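Local coordinates for protein phenol hydroxylase component phN (Pseudomonas stutzeri, PDB 3U52) that probably hydroxylates phenol and related aromatics at a diiron centre, as the catalytic component of a bacterial multicomponent monooxygenase, at residues 334-339 and 348-353; 280-285 and 375-380; 139-144 and 230-235. All blocks are in the same frame, centred on the assembly; numbering follows the deposited sequence.

Interaction 1. Residues 334-339 and 348-353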
loop_
_atom_site.group_PDB
_atom_site.type_symbol
_atom_site.label_atom_id
_atom_site.label_comp_id
_atom_site.label_asym_id
_atom_site.label_seq_id
_atom_site.Cartn_x
_atom_site.Cartn_y
_atom_site.Cartn_z
ATOM N N GLN A 334 21.373 5.349 -34.496
ATOM C CA GLN A 334 22.284 4.246 -34.868
ATOM C C GLN A 334 21.898 2.921 -34.184
ATOM O O GLN A 334 21.838 1.845 -34.822
ATOM C CB GLN A 334 23.737 4.627 -34.519
ATOM C CG GLN A 334 24.277 5.783 -35.355
ATOM C CD GLN A 334 25.608 6.344 -34.843
ATOM O OE1 GLN A 334 25.894 6.353 -33.642
ATOM N NE2 GLN A 334 26.425 6.843 -35.783
ATOM N N LEU A 335 21.587 2.973 -32.903
ATOM C CA LEU A 335 21.249 1.765 -32.187
ATOM C C LEU A 335 19.872 1.215 -32.588
ATOM O O LEU A 335 19.703 0.003 -32.698
ATOM C CB LEU A 335 21.312 2.025 -30.676
ATOM C CG LEU A 335 22.746 1.870 -30.193
ATOM C CD1 LEU A 335 22.897 2.834 -29.086
ATOM C CD2 LEU A 335 22.850 0.436 -29.700
ATOM N N TRP A 336 18.887 2.095 -32.839
ATOM C CA TRP A 336 17.536 1.568 -33.084
ATOM C C TRP A 336 17.566 0.825 -34.388
ATOM O O TRP A 336 17.029 -0.275 -34.555
ATOM C CB TRP A 336 16.495 2.678 -33.139
ATOM C CG TRP A 336 15.069 2.198 -33.383
ATOM C CD1 TRP A 336 14.298 2.407 -34.519
ATOM C CD2 TRP A 336 14.263 1.415 -32.499
ATOM N NE1 TRP A 336 13.049 1.844 -34.349
ATOM C CE2 TRP A 336 12.993 1.258 -33.112
ATOM C CE3 TRP A 336 14.469 0.880 -31.210
ATOM C CZ2 TRP A 336 11.953 0.571 -32.498
ATOM C CZ3 TRP A 336 13.432 0.196 -30.611
ATOM C CH2 TRP A 336 12.192 0.049 -31.256
ATOM N N THR A 337 18.194 1.459 -35.353
ATOM C CA THR A 337 18.435 0.833 -36.676
ATOM C C THR A 337 19.244 -0.545 -36.640
ATOM O O THR A 337 18.902 -1.527 -37.360
ATOM C CB THR A 337 18.877 2.045 -37.580
ATOM O OG1 THR A 337 17.860 2.440 -38.510
ATOM C CG2 THR A 337 20.199 2.073 -38.032
ATOM N N THR A 338 20.213 -0.657 -35.747
ATOM C CA THR A 338 20.899 -1.914 -35.448
ATOM C C THR A 338 19.952 -2.964 -34.896
ATOM O O THR A 338 19.930 -4.105 -35.384
ATOM C CB THR A 338 22.020 -1.648 -34.431
ATOM O OG1 THR A 338 22.946 -0.761 -35.077
ATOM C CG2 THR A 338 22.729 -2.931 -33.983
ATOM N N PHE A 339 19.155 -2.597 -33.887
ATOM C CA PHE A 339 18.260 -3.557 -33.261
ATOM C C PHE A 339 17.134 -3.931 -34.202
ATOM O O PHE A 339 16.714 -5.099 -34.242
ATOM C CB PHE A 339 17.747 -3.059 -31.912
ATOM C CG PHE A 339 18.746 -3.275 -30.776
ATOM C CD1 PHE A 339 19.554 -2.249 -30.331
ATOM C CD2 PHE A 339 18.885 -4.520 -30.202
ATOM C CE1 PHE A 339 20.445 -2.440 -29.273
ATOM C CE2 PHE A 339 19.752 -4.728 -29.131
ATOM C CZ PHE A 339 20.560 -3.688 -28.686
ATOM N N PHE A 348 12.924 -8.796 -27.593
ATOM C CA PHE A 348 11.999 -7.680 -27.718
ATOM C C PHE A 348 11.755 -7.321 -29.185
ATOM O O PHE A 348 12.543 -7.666 -30.071
ATOM C CB PHE A 348 12.377 -6.438 -26.866
ATOM C CG PHE A 348 13.691 -5.779 -27.256
ATOM C CD1 PHE A 348 13.744 -4.863 -28.299
ATOM C CD2 PHE A 348 14.864 -6.127 -26.618
ATOM C CE1 PHE A 348 14.989 -4.245 -28.664
ATOM C CE2 PHE A 348 16.098 -5.549 -26.957
ATOM C CZ PHE A 348 16.175 -4.605 -27.978
ATOM N N HIS A 349 10.651 -6.633 -29.418
ATOM C CA HIS A 349 10.269 -6.164 -30.764
ATOM C C HIS A 349 10.805 -4.784 -31.130
ATOM O O HIS A 349 11.129 -3.978 -30.252
ATOM C CB HIS A 349 8.732 -6.082 -30.861
ATOM C CG HIS A 349 8.039 -7.342 -30.431
ATOM N ND1 HIS A 349 8.287 -8.556 -31.006
ATOM C CD2 HIS A 349 7.107 -7.566 -29.471
ATOM C CE1 HIS A 349 7.530 -9.482 -30.443
ATOM N NE2 HIS A 349 6.810 -8.907 -29.496
ATOM N N THR A 350 10.897 -4.500 -32.432
ATOM C CA THR A 350 11.202 -3.155 -32.904
ATOM C C THR A 350 10.188 -2.864 -34.011
ATOM O O THR A 350 9.396 -3.721 -34.347
ATOM C CB THR A 350 12.637 -3.039 -33.506
ATOM O OG1 THR A 350 12.684 -3.850 -34.668
ATOM C CG2 THR A 350 13.792 -3.515 -32.492
ATOM N N TRP A 351 10.214 -1.672 -34.590
ATOM C CA TRP A 351 9.140 -1.291 -35.512
ATOM C C TRP A 351 9.620 0.004 -36.100
ATOM O O TRP A 351 10.610 0.569 -35.624
ATOM C CB TRP A 351 7.805 -1.038 -34.760
ATOM C CG TRP A 351 7.956 -0.040 -33.597
ATOM C CD1 TRP A 351 7.882 1.333 -33.691
ATOM C CD2 TRP A 351 8.258 -0.320 -32.212
ATOM N NE1 TRP A 351 8.130 1.922 -32.462
ATOM C CE2 TRP A 351 8.348 0.939 -31.530
ATOM C CE3 TRP A 351 8.438 -1.489 -31.470
ATOM C CZ2 TRP A 351 8.604 1.031 -30.147
ATOM C CZ3 TRP A 351 8.720 -1.390 -30.078
ATOM C CH2 TRP A 351 8.806 -0.150 -29.443
ATOM N N ILE A 352 8.930 0.483 -37.121
ATOM C CA ILE A 352 9.222 1.815 -37.628
ATOM C C ILE A 352 8.409 2.858 -36.821
ATOM O O ILE A 352 7.233 2.679 -36.639
ATOM C CB ILE A 352 8.942 1.862 -39.161
ATOM C CG1 ILE A 352 9.911 0.895 -39.861
ATOM C CG2 ILE A 352 9.078 3.278 -39.721
ATOM C CD1 ILE A 352 9.508 0.575 -41.271
ATOM N N PRO A 353 9.048 3.936 -36.328
ATOM C CA PRO A 353 8.356 4.980 -35.578
ATOM C C PRO A 353 7.164 5.598 -36.362
ATOM O O PRO A 353 7.227 5.699 -37.601
ATOM C CB PRO A 353 9.468 6.034 -35.335
ATOM C CG PRO A 353 10.583 5.681 -36.418
ATOM C CD PRO A 353 10.504 4.199 -36.454
#

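Interaction 2. Residues 280-285 and 375-380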
loop_
_atom_site.group_PDB
_atom_site.type_symbol
_atom_site.label_atom_id
_atom_site.label_comp_id
_atom_site.label_asym_id
_atom_site.label_seq_id
_atom_site.Cartn_x
_atom_site.Cartn_y
_atom_site.Cartn_z
ATOM N N MET A 280 14.659 5.490 -24.565
ATOM C CA MET A 280 13.889 6.709 -24.306
ATOM C C MET A 280 13.465 7.434 -25.607
ATOM O O MET A 280 12.381 8.028 -25.638
ATOM C CB MET A 280 14.602 7.668 -23.340
ATOM C CG MET A 280 15.800 8.406 -23.915
ATOM S SD MET A 280 16.744 9.252 -22.618
ATOM C CE MET A 280 15.737 10.668 -22.263
ATOM N N ASP A 281 14.284 7.387 -26.659
ATOM C CA ASP A 281 13.910 8.079 -27.898
ATOM C C ASP A 281 12.876 7.292 -28.691
ATOM O O ASP A 281 11.993 7.915 -29.324
ATOM C CB ASP A 281 15.121 8.352 -28.796
ATOM C CG ASP A 281 15.931 9.558 -28.337
ATOM O OD1 ASP A 281 16.903 9.909 -29.005
ATOM O OD2 ASP A 281 15.581 10.201 -27.328
ATOM N N TYR A 282 12.967 5.943 -28.662
ATOM C CA TYR A 282 12.138 5.074 -29.544
ATOM C C TYR A 282 11.116 4.151 -28.867
ATOM O O TYR A 282 10.022 3.922 -29.417
ATOM C CB TYR A 282 13.049 4.182 -30.413
ATOM C CG TYR A 282 13.735 4.943 -31.520
ATOM C CD1 TYR A 282 14.953 5.620 -31.300
ATOM C CD2 TYR A 282 13.159 5.010 -32.781
ATOM C CE1 TYR A 282 15.571 6.363 -32.304
ATOM C CE2 TYR A 282 13.768 5.739 -33.821
ATOM C CZ TYR A 282 14.966 6.394 -33.581
ATOM O OH TYR A 282 15.518 7.093 -34.625
ATOM N N MET A 283 11.476 3.569 -27.720
ATOM C CA MET A 283 10.607 2.570 -27.127
ATOM C C MET A 283 9.450 3.143 -26.290
ATOM O O MET A 283 8.490 2.416 -26.008
ATOM C CB MET A 283 11.386 1.533 -26.333
ATOM C CG MET A 283 12.415 0.722 -27.151
ATOM S SD MET A 283 12.994 -0.516 -25.994
ATOM C CE MET A 283 13.589 -1.815 -27.013
ATOM N N LEU A 284 9.539 4.413 -25.902
ATOM C CA LEU A 284 8.458 5.036 -25.122
ATOM C C LEU A 284 7.416 5.703 -26.044
ATOM O O LEU A 284 7.773 6.605 -26.801
ATOM C CB LEU A 284 9.025 6.062 -24.122
ATOM C CG LEU A 284 10.102 5.601 -23.124
ATOM C CD1 LEU A 284 10.654 6.794 -22.351
ATOM C CD2 LEU A 284 9.556 4.522 -22.166
ATOM N N PRO A 285 6.145 5.218 -26.021
ATOM C CA PRO A 285 5.074 5.863 -26.795
ATOM C C PRO A 285 4.911 7.357 -26.477
ATOM O O PRO A 285 4.885 8.179 -27.420
ATOM C CB PRO A 285 3.820 5.046 -26.413
ATOM C CG PRO A 285 4.363 3.666 -26.140
ATOM C CD PRO A 285 5.675 3.944 -25.401
ATOM N N PRO A 375 15.531 9.200 -43.885
ATOM C CA PRO A 375 15.544 8.411 -45.127
ATOM C C PRO A 375 15.639 6.885 -44.895
ATOM O O PRO A 375 15.129 6.123 -45.684
ATOM C CB PRO A 375 16.792 8.888 -45.864
ATOM C CG PRO A 375 17.370 10.021 -45.073
ATOM C CD PRO A 375 16.620 10.203 -43.822
ATOM N N ARG A 376 16.263 6.462 -43.788
ATOM C CA ARG A 376 16.330 5.046 -43.449
ATOM C C ARG A 376 14.937 4.522 -43.225
ATOM O O ARG A 376 14.610 3.459 -43.745
ATOM C CB ARG A 376 17.110 4.811 -42.167
ATOM C CG ARG A 376 18.514 5.333 -42.211
ATOM C CD ARG A 376 19.278 4.942 -40.890
ATOM N NE ARG A 376 20.673 5.353 -41.083
ATOM C CZ ARG A 376 21.697 4.915 -40.370
ATOM N NH1 ARG A 376 21.499 4.039 -39.359
ATOM N NH2 ARG A 376 22.913 5.373 -40.665
ATOM N N TYR A 377 14.147 5.229 -42.410
ATOM C CA TYR A 377 12.770 4.789 -42.098
ATOM C C TYR A 377 11.866 4.869 -43.354
ATOM O O TYR A 377 11.020 4.010 -43.561
ATOM C CB TYR A 377 12.203 5.567 -40.897
ATOM C CG TYR A 377 13.100 5.429 -39.639
ATOM C CD1 TYR A 377 13.372 4.171 -39.082
ATOM C CD2 TYR A 377 13.685 6.551 -39.036
ATOM C CE1 TYR A 377 14.237 4.038 -37.949
ATOM C CE2 TYR A 377 14.536 6.435 -37.920
ATOM C CZ TYR A 377 14.806 5.180 -37.398
ATOM O OH TYR A 377 15.629 5.070 -36.308
ATOM N N GLU A 378 12.098 5.860 -44.213
ATOM C CA GLU A 378 11.361 5.913 -45.487
ATOM C C GLU A 378 11.584 4.624 -46.313
ATOM O O GLU A 378 10.611 3.962 -46.726
ATOM C CB GLU A 378 11.716 7.174 -46.250
ATOM C CG GLU A 378 11.349 8.432 -45.478
ATOM C CD GLU A 378 11.692 9.710 -46.228
ATOM O OE1 GLU A 378 11.191 10.802 -45.834
ATOM O OE2 GLU A 378 12.453 9.635 -47.213
ATOM N N TYR A 379 12.860 4.268 -46.522
ATOM C CA TYR A 379 13.240 3.037 -47.218
ATOM C C TYR A 379 12.748 1.761 -46.528
ATOM O O TYR A 379 12.195 0.876 -47.187
ATOM C CB TYR A 379 14.773 2.967 -47.430
ATOM C CG TYR A 379 15.209 1.673 -48.110
ATOM C CD1 TYR A 379 15.033 1.481 -49.504
ATOM C CD2 TYR A 379 15.738 0.638 -47.370
ATOM C CE1 TYR A 379 15.402 0.265 -50.137
ATOM C CE2 TYR A 379 16.098 -0.590 -47.986
ATOM C CZ TYR A 379 15.934 -0.746 -49.367
ATOM O OH TYR A 379 16.270 -1.927 -49.965
ATOM N N LEU A 380 12.944 1.660 -45.205
ATOM C CA LEU A 380 12.566 0.420 -44.517
ATOM C C LEU A 380 11.046 0.230 -44.537
ATOM O O LEU A 380 10.567 -0.891 -44.642
ATOM C CB LEU A 380 13.069 0.427 -43.071
ATOM C CG LEU A 380 14.574 0.392 -42.920
ATOM C CD1 LEU A 380 14.921 0.702 -41.449
ATOM C CD2 LEU A 380 15.114 -0.962 -43.399
#

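Interaction 3. Residues 139-144 and 230-235. With FE (Fe (III) ion), chain G; FE (Fe (III) ion), chain H.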
loop_
_atom_site.group_PDB
_atom_site.type_symbol
_atom_site.label_atom_id
_atom_site.label_comp_id
_atom_site.label_asym_id
_atom_site.label_seq_id
_atom_site.Cartn_x
_atom_site.Cartn_y
_atom_site.Cartn_z
ATOM N N LEU A 139 20.349 -5.879 -3.326
ATOM C CA LEU A 139 19.527 -7.057 -3.204
ATOM C C LEU A 139 18.043 -6.658 -3.243
ATOM O O LEU A 139 17.209 -7.281 -3.892
ATOM C CB LEU A 139 19.803 -7.743 -1.860
ATOM C CG LEU A 139 19.038 -9.082 -1.725
ATOM C CD1 LEU A 139 19.273 -10.077 -2.941
ATOM C CD2 LEU A 139 19.350 -9.768 -0.343
ATOM N N ARG A 140 17.700 -5.642 -2.489
ATOM C CA ARG A 140 16.321 -5.185 -2.501
ATOM C C ARG A 140 15.899 -4.810 -3.903
ATOM O O ARG A 140 14.816 -5.161 -4.336
ATOM C CB ARG A 140 16.166 -3.967 -1.611
ATOM C CG ARG A 140 14.724 -3.427 -1.683
ATOM C CD ARG A 140 14.492 -2.359 -0.720
ATOM N NE ARG A 140 14.442 -1.129 -1.408
ATOM C CZ ARG A 140 13.351 -0.400 -1.527
ATOM N NH1 ARG A 140 12.205 -0.785 -0.973
ATOM N NH2 ARG A 140 13.419 0.724 -2.206
ATOM N N HIS A 141 16.761 -4.088 -4.614
ATOM C CA HIS A 141 16.432 -3.554 -5.941
ATOM C C HIS A 141 16.213 -4.685 -6.907
ATOM O O HIS A 141 15.254 -4.694 -7.669
ATOM C CB HIS A 141 17.543 -2.592 -6.431
ATOM C CG HIS A 141 17.571 -1.296 -5.678
ATOM N ND1 HIS A 141 18.552 -0.350 -5.860
ATOM C CD2 HIS A 141 16.737 -0.792 -4.729
ATOM C CE1 HIS A 141 18.326 0.679 -5.063
ATOM N NE2 HIS A 141 17.222 0.446 -4.384
ATOM N N SER A 142 17.083 -5.689 -6.805
ATOM C CA SER A 142 16.968 -6.925 -7.595
ATOM C C SER A 142 15.589 -7.651 -7.397
ATOM O O SER A 142 14.888 -7.974 -8.344
ATOM C CB SER A 142 18.113 -7.852 -7.147
ATOM O OG SER A 142 18.016 -9.074 -7.816
ATOM N N GLN A 143 15.248 -7.935 -6.151
ATOM C CA GLN A 143 14.058 -8.699 -5.826
ATOM C C GLN A 143 12.782 -7.921 -6.073
ATOM O O GLN A 143 11.827 -8.477 -6.606
ATOM C CB GLN A 143 14.167 -9.174 -4.374
ATOM C CG GLN A 143 15.398 -10.083 -4.133
ATOM C CD GLN A 143 15.379 -10.690 -2.755
ATOM O OE1 GLN A 143 14.950 -10.036 -1.797
ATOM N NE2 GLN A 143 15.827 -11.943 -2.639
ATOM N N THR A 144 12.730 -6.658 -5.686
ATOM C CA THR A 144 11.534 -5.861 -5.926
ATOM C C THR A 144 11.278 -5.626 -7.430
ATOM O O THR A 144 10.140 -5.563 -7.853
ATOM C CB THR A 144 11.553 -4.510 -5.179
ATOM O OG1 THR A 144 12.577 -3.692 -5.715
ATOM C CG2 THR A 144 11.815 -4.682 -3.682
ATOM N N GLN A 230 14.277 6.141 -4.542
ATOM C CA GLN A 230 14.907 7.476 -4.383
ATOM C C GLN A 230 15.742 7.685 -3.122
ATOM O O GLN A 230 16.901 8.099 -3.226
ATOM C CB GLN A 230 13.897 8.607 -4.505
ATOM C CG GLN A 230 13.508 8.829 -5.955
ATOM C CD GLN A 230 12.496 9.947 -6.102
ATOM O OE1 GLN A 230 11.594 10.076 -5.279
ATOM N NE2 GLN A 230 12.649 10.770 -7.145
ATOM N N SER A 231 15.177 7.398 -1.955
ATOM C CA SER A 231 15.938 7.534 -0.717
ATOM C C SER A 231 17.167 6.616 -0.689
ATOM O O SER A 231 18.182 6.964 -0.118
ATOM C CB SER A 231 15.060 7.337 0.525
ATOM O OG SER A 231 14.476 6.049 0.540
ATOM N N ASP A 232 17.077 5.445 -1.320
ATOM C CA ASP A 232 18.204 4.537 -1.388
ATOM C C ASP A 232 19.295 5.216 -2.208
ATOM O O ASP A 232 20.427 5.273 -1.770
ATOM C CB ASP A 232 17.847 3.208 -2.086
ATOM C CG ASP A 232 16.854 2.340 -1.309
ATOM O OD1 ASP A 232 16.641 2.517 -0.100
ATOM O OD2 ASP A 232 16.296 1.421 -1.943
ATOM N N GLU A 233 18.947 5.740 -3.383
ATOM C CA GLU A 233 19.949 6.303 -4.308
ATOM C C GLU A 233 20.597 7.538 -3.792
ATOM O O GLU A 233 21.736 7.792 -4.156
ATOM C CB GLU A 233 19.390 6.595 -5.719
ATOM C CG GLU A 233 18.930 5.339 -6.459
ATOM C CD GLU A 233 19.930 4.168 -6.406
ATOM O OE1 GLU A 233 19.487 3.059 -6.091
ATOM O OE2 GLU A 233 21.145 4.304 -6.665
ATOM N N ALA A 234 19.889 8.306 -2.964
ATOM C CA ALA A 234 20.504 9.406 -2.241
ATOM C C ALA A 234 21.700 8.940 -1.399
ATOM O O ALA A 234 22.722 9.623 -1.355
ATOM C CB ALA A 234 19.484 10.125 -1.354
ATOM N N ARG A 235 21.582 7.812 -0.704
ATOM C CA ARG A 235 22.722 7.293 0.035
ATOM C C ARG A 235 23.826 6.820 -0.944
ATOM O O ARG A 235 25.028 6.941 -0.671
ATOM C CB ARG A 235 22.287 6.111 0.902
ATOM C CG ARG A 235 21.342 6.475 2.040
ATOM C CD ARG A 235 21.307 5.330 3.041
ATOM N NE ARG A 235 20.765 4.084 2.467
ATOM C CZ ARG A 235 19.459 3.829 2.373
ATOM N NH1 ARG A 235 18.568 4.708 2.822
ATOM N NH2 ARG A 235 19.022 2.698 1.857
HETATM FE FE FE G . 20.356 -0.409 -7.411
HETATM FE FE FE H . 21.941 2.461 -6.339
#

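Interaction 1. Residues 334-339 and 348-353
Phe-339 and Thr-350 bring the two backbones closest, their CA atoms 7.1 Å apart, where helix 331-342 runs beside the extended loop that follows it. This helix and returning loop belong to the mostly helical body of the subunit, and the joint between them is lined with aromatic rings. Trp-336 does most of the work. Its CG stands opposite the backbone N (chi1 -180°), which carries the indole out from the helix and lays it across the loop. Trp-336 NE1 donates to Trp-351 O at 3.0 Å, with the nitrogen nearly along the C=O axis but the N-H bent at 138°. This bond ties the loop backbone to a helix side chain. The same indole makes a T-shaped pair with Trp-351: its six-membered ring points an edge at the other's face, centroids 4.9 Å apart and planes at 69°, with Trp-336 CZ2 over the ring centre. One face of Trp-336 also receives a CH-pi contact from Thr-350, whose CB lies 3.7 Å above the ring plane, toward the rim.

Farther along the helix, the rings of Phe-339 and Phe-348 meet obliquely, and both make edge-to-face contacts with Tyr-171. Phe-339 also touches a bound xenon, in a pocket shared with Ile-404 and Pro-405. Phe-339 CD2 approaches Phe-348 CZ to 3.5 Å.

Interaction 2. Residues 280-285 and 375-380
Tyr-282 and Tyr-377 meet through their hydroxyls, OH to OH 2.6 Å, in a short hydrogen bond that could run in either direction. They form a buried pair of tyrosines whose hydroxyls join two helices of the hydroxylase subunit, 254-283 and 369-385. The side chains come from opposite directions and reach across a wide separation of the two backbones, since even the nearest CA atoms, those of these two tyrosines, are 12.6 Å apart. On both residues CG lies opposite the carbonyl carbon (chi1 -73° in Tyr-282 and -57° in Tyr-377), which sends each ring out from its own helix toward the other. The rings are neither stacked nor T-shaped: their planes are inclined at 50° and their centroids lie 6.0 Å apart. Tyr-282 OH arrives at the edge of the Tyr-377 ring, near its plane, while apolar contact is limited to the ends of the rings, with Tyr-282 CE2 3.8 Å from Tyr-377 CZ.

The next shell holds the pair in place. Tyr-282 OH has a second hydrogen-bond partner in His-333 ND1, and its ring stacks on Trp-336 of the same helix, 331-342. Phe-369 touches both tyrosines, with Met-361 against Tyr-282 and Met-358 against Tyr-377.

Farther out, Asp-281 ties its turn down through OD1 to Ser-332 OG and OD2 to Trp-291 N. On the other helix, Arg-376, Tyr-379 and Leu-380 pack against the chain of another protein. At the centre, Tyr-377 OH also lies 3.1 Å from Tyr-282 CZ.

Interaction 3. Residues 139-144 and 230-235
Asp-232 and His-141 meet between helices 125-155 and 220-250, nearly antiparallel members of the four-helix bundle that carries the diiron centre, their segment axes 12.1 Å apart and inclined at 150°. The tight part is buried and gathers on one oxygen. Asp-232 OD2 accepts from His-141 NE2 at 2.8 Å, on its anti side and slightly out of the carboxylate plane. Arg-140 NH2 reaches the same OD2 at 3.0 Å from above that plane, as a salt bridge, with a weak bond from NE beside it. The guanidinium stands almost perpendicular to the carboxylate, and its NH1 is paired with Glu-69.

Toward the partly exposed side the grip slackens. Asp-232 OD1 has a salt bridge to Arg-235 NH2 whose hydrogen bond is weak; Arg-235 also pairs with Asp-137.

Two irons lie beside the contact. His-141 ND1 binds one at 2.4 Å, with Glu-108 and Glu-138. Glu-233, bent at chi2 (-47°) to bring its carboxylate round, binds the other through OE2 at 2.0 Å, with Glu-199 and His-236; the placing of its OE1 is doubtful. Replacing Asp-232 by an alanine would probably leave His-141 NE2 and the Arg-140 guanidinium without their shared acceptor and let the imidazole turn more easily. Asp-232 thus acts as a second-shell residue that probably helps fix the rotation of the ligand ring.

How the interactions relate
Interactions 1 and 2 form one continuous aromatic region, their centres 7 Å apart. Along the chain, interaction 1 falls between the two segments of interaction 2. In space, helix 331-342 touches both 254-283 and 369-385, and Phe-348 of the returning loop packs on Met-283. Interaction 3 closes earlier in the chain and lies well away, about 30 Å from interaction 1, on the opposite side of the chain's centre, and 33 Å from interaction 2, centre to centre. Its helix 220-250 is followed directly by 254-283, which links the iron-bearing bundle in sequence to the aromatic region. The diiron site and the later helical joint thus occupy separate parts of the subunit.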